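Amidohydrolase (PDB 4F0L) is a metal-dependent hydrolase of the amidohydrolase family that probably acts as a deaminase, perhaps on a formimidoyl substrate. Local coordinates at the interface of chains A and B. Sequence-based numbering; all coordinates share one arbitrary frame. Chains: chain A/B, Amidohydrolase.

Contacts 1 and 2 are neighbouring patches of the same two-fold interface between chains A and B, with the centres of their C-alpha atoms about 11 Å apart. They share A:Tyr71 and B:Arg420, so the arginine that closes the polar cluster of contact 1 also borders the backbone packing of contact 2. Contact 1 buries charge in a network of carboxylates and guanidiniums; contact 2 fits helix 408-417 of chain B and the loop after it against loops of chain A. Two-fold symmetry gives each patch a twin, which is consistent with a dimer, though the structure alone does not establish one in solution.

Contact 1: the interface of chains A and B. Residues chain A 71, 112, 116, 446, 449-450; chain B 402, 420.
Two arginines of chain B enter a polar pocket of chain A, a worked example of charge buried at a subunit interface. B:Arg402 grips the carboxylate of A:Glu446 side-on: NE reaches OE2 at 3.2 Å along a nearly straight bond, from above the carboxylate plane, while NH2 meets the syn lone pair of OE1 at 2.9 Å. Carboxylate and guanidinium planes stand 72° apart. The same NH2 also donates, within the guanidinium plane, to the phenolic OH of A:Tyr71 at 2.9 Å. NH1 makes a long, weak salt bridge to OD2 of A:Asp116. The backbone O of B:Arg402 accepts from NE2 of A:Gln450 at 2.8 Å. Over one face of this guanidinium lies A:Arg112, tip to tip and stacked with planes 19° apart, its NH2 3.3 Å from CZ of B:Arg402. The flanking carboxylates would probably offset the like charges. B:Arg420 lays NH2 over the centre of the A:Tyr71 ring as a cation-pi contact; the same nitrogen donates to the A:Tyr71 backbone O at 3.0 Å.

The second shell sets these groups. OE1 of A:Glu446 also takes NE of A:Arg112 on its anti lone pair, at 2.7 Å, and OE2 accepts NE2 of A:Gln450, so each carboxylate oxygen accepts from at least two donors. A short bond from OH of A:Tyr71 to the anti lone pair of A:Asp116 OD2 fixes the phenol, and a water joins OD2 to NE of B:Arg420. A bend at chi3 (62°) turns the B:Arg402 guanidinium into the pocket.

In chain A the site is assembled from 3-10 helix 68-73, helix 103-119 and C-terminal helix 442-457; B:Arg402 and B:Arg420 project from loops flanking helix 408-417. The 3-10 helix follows strand 61-66, which carries metal ligand A:His65 and is followed directly by A:His67, placing the interface close in sequence to the active site.

Contact 2: the interface of chains A and B. Residues chain A 71, 74-75, 78, 332-333; chain B 413-414, 417-420.
The ring of B:Phe417 receives the side chain of A:Glu78 over one face: OE1 stands 4.2 Å above the plane, over the ring centre, and the carboxylate is turned only 26° from it. The side chains cross obliquely, with CG of A:Glu78 at 3.7 Å from CD2 of the ring. A bend at chi2 (-55°) lets the methylene meet the ring while the carboxylate lies across it. Another flat group, the guanidinium of B:Arg420, has A:Tyr71 C at its edge and sets NH2 against the methyl of A:Ala74, with CB 3.4 Å from NH2.

Between these groups the packing is mostly backbone and small side chains. The CB of B:Ala418 rests on A:Gly75, 3.7 Å from its CA, and also faces the carbonyl of A:Val332. A:Leu333, with CG anti to the backbone N (chi1 -176°), directs its CD1 branch toward the carbonyl O of B:Ala418 at 3.5 Å and on to B:Gly419, while CD2 turns toward the carbonyl of B:Phe417. Beside A:Glu78 the O of a water lies 2.8 Å from the carbonyl O of A:Gly75 and also bonds N of A:Glu78 and OD2 of B:Asp413, joining the subunits through solvent.

The end of helix 408-417 of chain B and the loop after it thereby dock on loops of chain A, one of them close in sequence to metal ligand A:Asp329. The contact may help steady loops near the active site as well as the pairing of subunits.

Contact 1: the interface of chains A and B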
loop_
_atom_site.group_PDB
_atom_site.type_symbol
_atom_site.label_atom_id
_atom_site.label_comp_id
_atom_site.label_asym_id
_atom_site.label_seq_id
_atom_site.Cartn_x
_atom_site.Cartn_y
_atom_site.Cartn_z
ATOM N N TYR A 71 13.284 -9.253 -8.352
ATOM C CA TYR A 71 13.101 -7.811 -8.588
ATOM C C TYR A 71 12.940 -7.520 -10.078
ATOM O O TYR A 71 12.218 -6.619 -10.446
ATOM C CB TYR A 71 14.303 -7.034 -8.066
ATOM C CG TYR A 71 14.265 -5.488 -8.171
ATOM C CD1 TYR A 71 13.419 -4.714 -7.359
ATOM C CD2 TYR A 71 15.111 -4.831 -9.025
ATOM C CE1 TYR A 71 13.428 -3.326 -7.413
ATOM C CE2 TYR A 71 15.159 -3.449 -9.081
ATOM C CZ TYR A 71 14.304 -2.695 -8.282
ATOM O OH TYR A 71 14.365 -1.327 -8.365
ATOM N N ARG A 112 20.508 -2.713 -8.396
ATOM C CA ARG A 112 19.424 -1.754 -8.498
ATOM C C ARG A 112 18.409 -2.019 -7.379
ATOM O O ARG A 112 17.790 -1.116 -6.851
ATOM C CB ARG A 112 18.760 -1.835 -9.861
ATOM C CG ARG A 112 17.664 -0.817 -10.076
ATOM C CD ARG A 112 18.197 0.608 -10.040
ATOM N NE ARG A 112 17.151 1.610 -10.053
ATOM C CZ ARG A 112 16.473 2.048 -8.986
ATOM N NH1 ARG A 112 16.699 1.561 -7.783
ATOM N NH2 ARG A 112 15.585 3.004 -9.109
ATOM N N ASP A 116 17.279 0.518 -4.322
ATOM C CA ASP A 116 15.861 0.721 -3.990
ATOM C C ASP A 116 15.603 0.479 -2.480
ATOM O O ASP A 116 14.962 1.280 -1.770
ATOM C CB ASP A 116 15.055 -0.246 -4.858
ATOM C CG ASP A 116 13.756 0.280 -5.304
ATOM O OD1 ASP A 116 13.122 1.011 -4.497
ATOM O OD2 ASP A 116 13.341 -0.063 -6.459
ATOM N N GLU A 446 20.220 2.101 -12.506
ATOM C CA GLU A 446 19.023 1.988 -13.318
ATOM C C GLU A 446 19.319 1.727 -14.790
ATOM O O GLU A 446 18.661 0.856 -15.412
ATOM C CB GLU A 446 18.150 3.240 -13.178
ATOM C CG GLU A 446 16.856 3.216 -13.967
ATOM C CD GLU A 446 15.854 2.139 -13.509
ATOM O OE1 GLU A 446 16.088 1.417 -12.508
ATOM O OE2 GLU A 446 14.834 2.022 -14.200
ATOM N N PHE A 449 20.339 -1.858 -14.958
ATOM C CA PHE A 449 19.148 -2.659 -14.719
ATOM C C PHE A 449 18.265 -2.759 -15.970
ATOM O O PHE A 449 17.816 -3.872 -16.319
ATOM C CB PHE A 449 18.360 -2.080 -13.562
ATOM C CG PHE A 449 17.056 -2.766 -13.296
ATOM C CD1 PHE A 449 17.038 -4.103 -12.930
ATOM C CD2 PHE A 449 15.857 -2.083 -13.404
ATOM C CE1 PHE A 449 15.837 -4.741 -12.682
ATOM C CE2 PHE A 449 14.666 -2.711 -13.159
ATOM C CZ PHE A 449 14.652 -4.053 -12.797
ATOM N N GLN A 450 18.002 -1.637 -16.638
ATOM C CA GLN A 450 17.121 -1.652 -17.826
ATOM C C GLN A 450 17.771 -2.412 -18.978
ATOM O O GLN A 450 17.090 -3.079 -19.742
ATOM C CB GLN A 450 16.707 -0.231 -18.273
ATOM C CG GLN A 450 15.817 0.517 -17.278
ATOM C CD GLN A 450 14.459 -0.134 -17.057
ATOM O OE1 GLN A 450 13.982 -0.833 -17.914
ATOM N NE2 GLN A 450 13.824 0.130 -15.926
ATOM N N ARG B 402 11.056 4.492 -15.686
ATOM C CA ARG B 402 11.501 3.145 -15.317
ATOM C C ARG B 402 10.822 2.006 -16.105
ATOM O O ARG B 402 11.092 0.814 -15.822
ATOM C CB ARG B 402 11.294 2.890 -13.817
ATOM C CG ARG B 402 11.967 3.911 -12.881
ATOM C CD ARG B 402 12.198 3.313 -11.497
ATOM N NE ARG B 402 13.094 2.161 -11.547
ATOM C CZ ARG B 402 13.217 1.225 -10.611
ATOM N NH1 ARG B 402 12.461 1.241 -9.498
ATOM N NH2 ARG B 402 14.098 0.235 -10.792
ATOM N N ARG B 420 6.516 1.166 -10.135
ATOM C CA ARG B 420 7.481 1.453 -11.204
ATOM C C ARG B 420 7.073 2.621 -12.151
ATOM O O ARG B 420 7.787 2.921 -13.099
ATOM C CB ARG B 420 7.700 0.168 -12.026
ATOM C CG ARG B 420 8.505 -0.925 -11.308
ATOM C CD ARG B 420 9.987 -0.649 -11.130
ATOM N NE ARG B 420 10.585 -1.715 -10.313
ATOM C CZ ARG B 420 11.083 -2.861 -10.776
ATOM N NH1 ARG B 420 11.164 -3.077 -12.076
ATOM N NH2 ARG B 420 11.559 -3.773 -9.933
HETATM O O HOH W 1 10.663 -0.748 -7.474
#

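Contact 2: the interface of chains A and B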
loop_
_atom_site.group_PDB
_atom_site.type_symbol
_atom_site.label_atom_id
_atom_site.label_comp_id
_atom_site.label_asym_id
_atom_site.label_seq_id
_atom_site.Cartn_x
_atom_site.Cartn_y
_atom_site.Cartn_z
ATOM N N TYR A 71 13.284 -9.253 -8.352
ATOM C CA TYR A 71 13.101 -7.811 -8.588
ATOM C C TYR A 71 12.940 -7.520 -10.078
ATOM O O TYR A 71 12.218 -6.619 -10.446
ATOM C CB TYR A 71 14.303 -7.034 -8.066
ATOM C CG TYR A 71 14.265 -5.488 -8.171
ATOM C CD1 TYR A 71 13.419 -4.714 -7.359
ATOM C CD2 TYR A 71 15.111 -4.831 -9.025
ATOM C CE1 TYR A 71 13.428 -3.326 -7.413
ATOM C CE2 TYR A 71 15.159 -3.449 -9.081
ATOM C CZ TYR A 71 14.304 -2.695 -8.282
ATOM O OH TYR A 71 14.365 -1.327 -8.365
ATOM N N ALA A 74 9.261 -7.841 -11.175
ATOM C CA ALA A 74 8.264 -7.026 -10.463
ATOM C C ALA A 74 7.328 -6.321 -11.457
ATOM O O ALA A 74 7.782 -5.664 -12.410
ATOM C CB ALA A 74 8.948 -5.980 -9.575
ATOM N N GLY A 75 6.021 -6.479 -11.243
ATOM C CA GLY A 75 5.024 -5.876 -12.112
ATOM C C GLY A 75 4.698 -6.669 -13.354
ATOM O O GLY A 75 3.790 -6.300 -14.093
ATOM N N GLU A 78 1.214 -9.942 -13.189
ATOM C CA GLU A 78 -0.146 -9.504 -12.805
ATOM C C GLU A 78 -1.175 -9.656 -13.926
ATOM O O GLU A 78 -2.180 -8.929 -13.973
ATOM C CB GLU A 78 -0.131 -8.070 -12.284
ATOM C CG GLU A 78 0.984 -7.776 -11.265
ATOM C CD GLU A 78 1.016 -8.708 -10.043
ATOM O OE1 GLU A 78 -0.058 -9.143 -9.576
ATOM O OE2 GLU A 78 2.131 -8.980 -9.537
ATOM N N VAL A 332 8.578 -7.359 -5.316
ATOM C CA VAL A 332 7.613 -6.760 -6.232
ATOM C C VAL A 332 7.399 -5.263 -5.938
ATOM O O VAL A 332 7.237 -4.433 -6.869
ATOM C CB VAL A 332 6.244 -7.536 -6.229
ATOM C CG1 VAL A 332 5.565 -7.475 -4.855
ATOM C CG2 VAL A 332 5.336 -6.989 -7.334
ATOM N N LEU A 333 7.434 -4.906 -4.656
ATOM C CA LEU A 333 7.284 -3.512 -4.230
ATOM C C LEU A 333 8.086 -3.313 -2.960
ATOM O O LEU A 333 7.903 -4.071 -2.005
ATOM C CB LEU A 333 5.789 -3.183 -3.981
ATOM C CG LEU A 333 5.409 -1.744 -3.626
ATOM C CD1 LEU A 333 6.035 -0.817 -4.652
ATOM C CD2 LEU A 333 3.893 -1.524 -3.680
ATOM N N ASP B 413 0.225 -2.290 -14.725
ATOM C CA ASP B 413 0.622 -3.244 -13.688
ATOM C C ASP B 413 1.861 -2.755 -12.934
ATOM O O ASP B 413 1.969 -2.937 -11.719
ATOM C CB ASP B 413 0.796 -4.634 -14.286
ATOM C CG ASP B 413 -0.529 -5.258 -14.702
ATOM O OD1 ASP B 413 -1.555 -4.947 -14.095
ATOM O OD2 ASP B 413 -0.547 -6.080 -15.611
ATOM N N GLY B 414 2.748 -2.049 -13.621
ATOM C CA GLY B 414 3.963 -1.519 -12.998
ATOM C C GLY B 414 3.637 -0.400 -12.056
ATOM O O GLY B 414 4.157 -0.295 -10.938
ATOM N N PHE B 417 1.093 -2.174 -9.045
ATOM C CA PHE B 417 1.602 -3.251 -8.194
ATOM C C PHE B 417 3.053 -3.166 -7.806
ATOM O O PHE B 417 3.441 -3.705 -6.801
ATOM C CB PHE B 417 1.311 -4.613 -8.837
ATOM C CG PHE B 417 -0.158 -4.913 -8.942
ATOM C CD1 PHE B 417 -0.890 -5.265 -7.818
ATOM C CD2 PHE B 417 -0.828 -4.772 -10.152
ATOM C CE1 PHE B 417 -2.247 -5.530 -7.901
ATOM C CE2 PHE B 417 -2.196 -5.016 -10.233
ATOM C CZ PHE B 417 -2.909 -5.400 -9.113
ATOM N N ALA B 418 3.871 -2.533 -8.635
ATOM C CA ALA B 418 5.321 -2.587 -8.454
ATOM C C ALA B 418 5.931 -1.238 -8.152
ATOM O O ALA B 418 7.120 -1.178 -7.950
ATOM C CB ALA B 418 5.999 -3.207 -9.667
ATOM N N GLY B 419 5.139 -0.163 -8.148
ATOM C CA GLY B 419 5.676 1.173 -7.842
ATOM C C GLY B 419 6.649 1.677 -8.909
ATOM O O GLY B 419 7.504 2.529 -8.635
ATOM N N ARG B 420 6.516 1.166 -10.135
ATOM C CA ARG B 420 7.481 1.453 -11.204
ATOM C C ARG B 420 7.073 2.621 -12.151
ATOM O O ARG B 420 7.787 2.921 -13.099
ATOM C CB ARG B 420 7.700 0.168 -12.026
ATOM C CG ARG B 420 8.505 -0.925 -11.308
ATOM C CD ARG B 420 9.987 -0.649 -11.130
ATOM N NE ARG B 420 10.585 -1.715 -10.313
ATOM C CZ ARG B 420 11.083 -2.861 -10.776
ATOM N NH1 ARG B 420 11.164 -3.077 -12.076
ATOM N NH2 ARG B 420 11.559 -3.773 -9.933
HETATM O O HOH W 2 1.872 -7.973 -15.214
#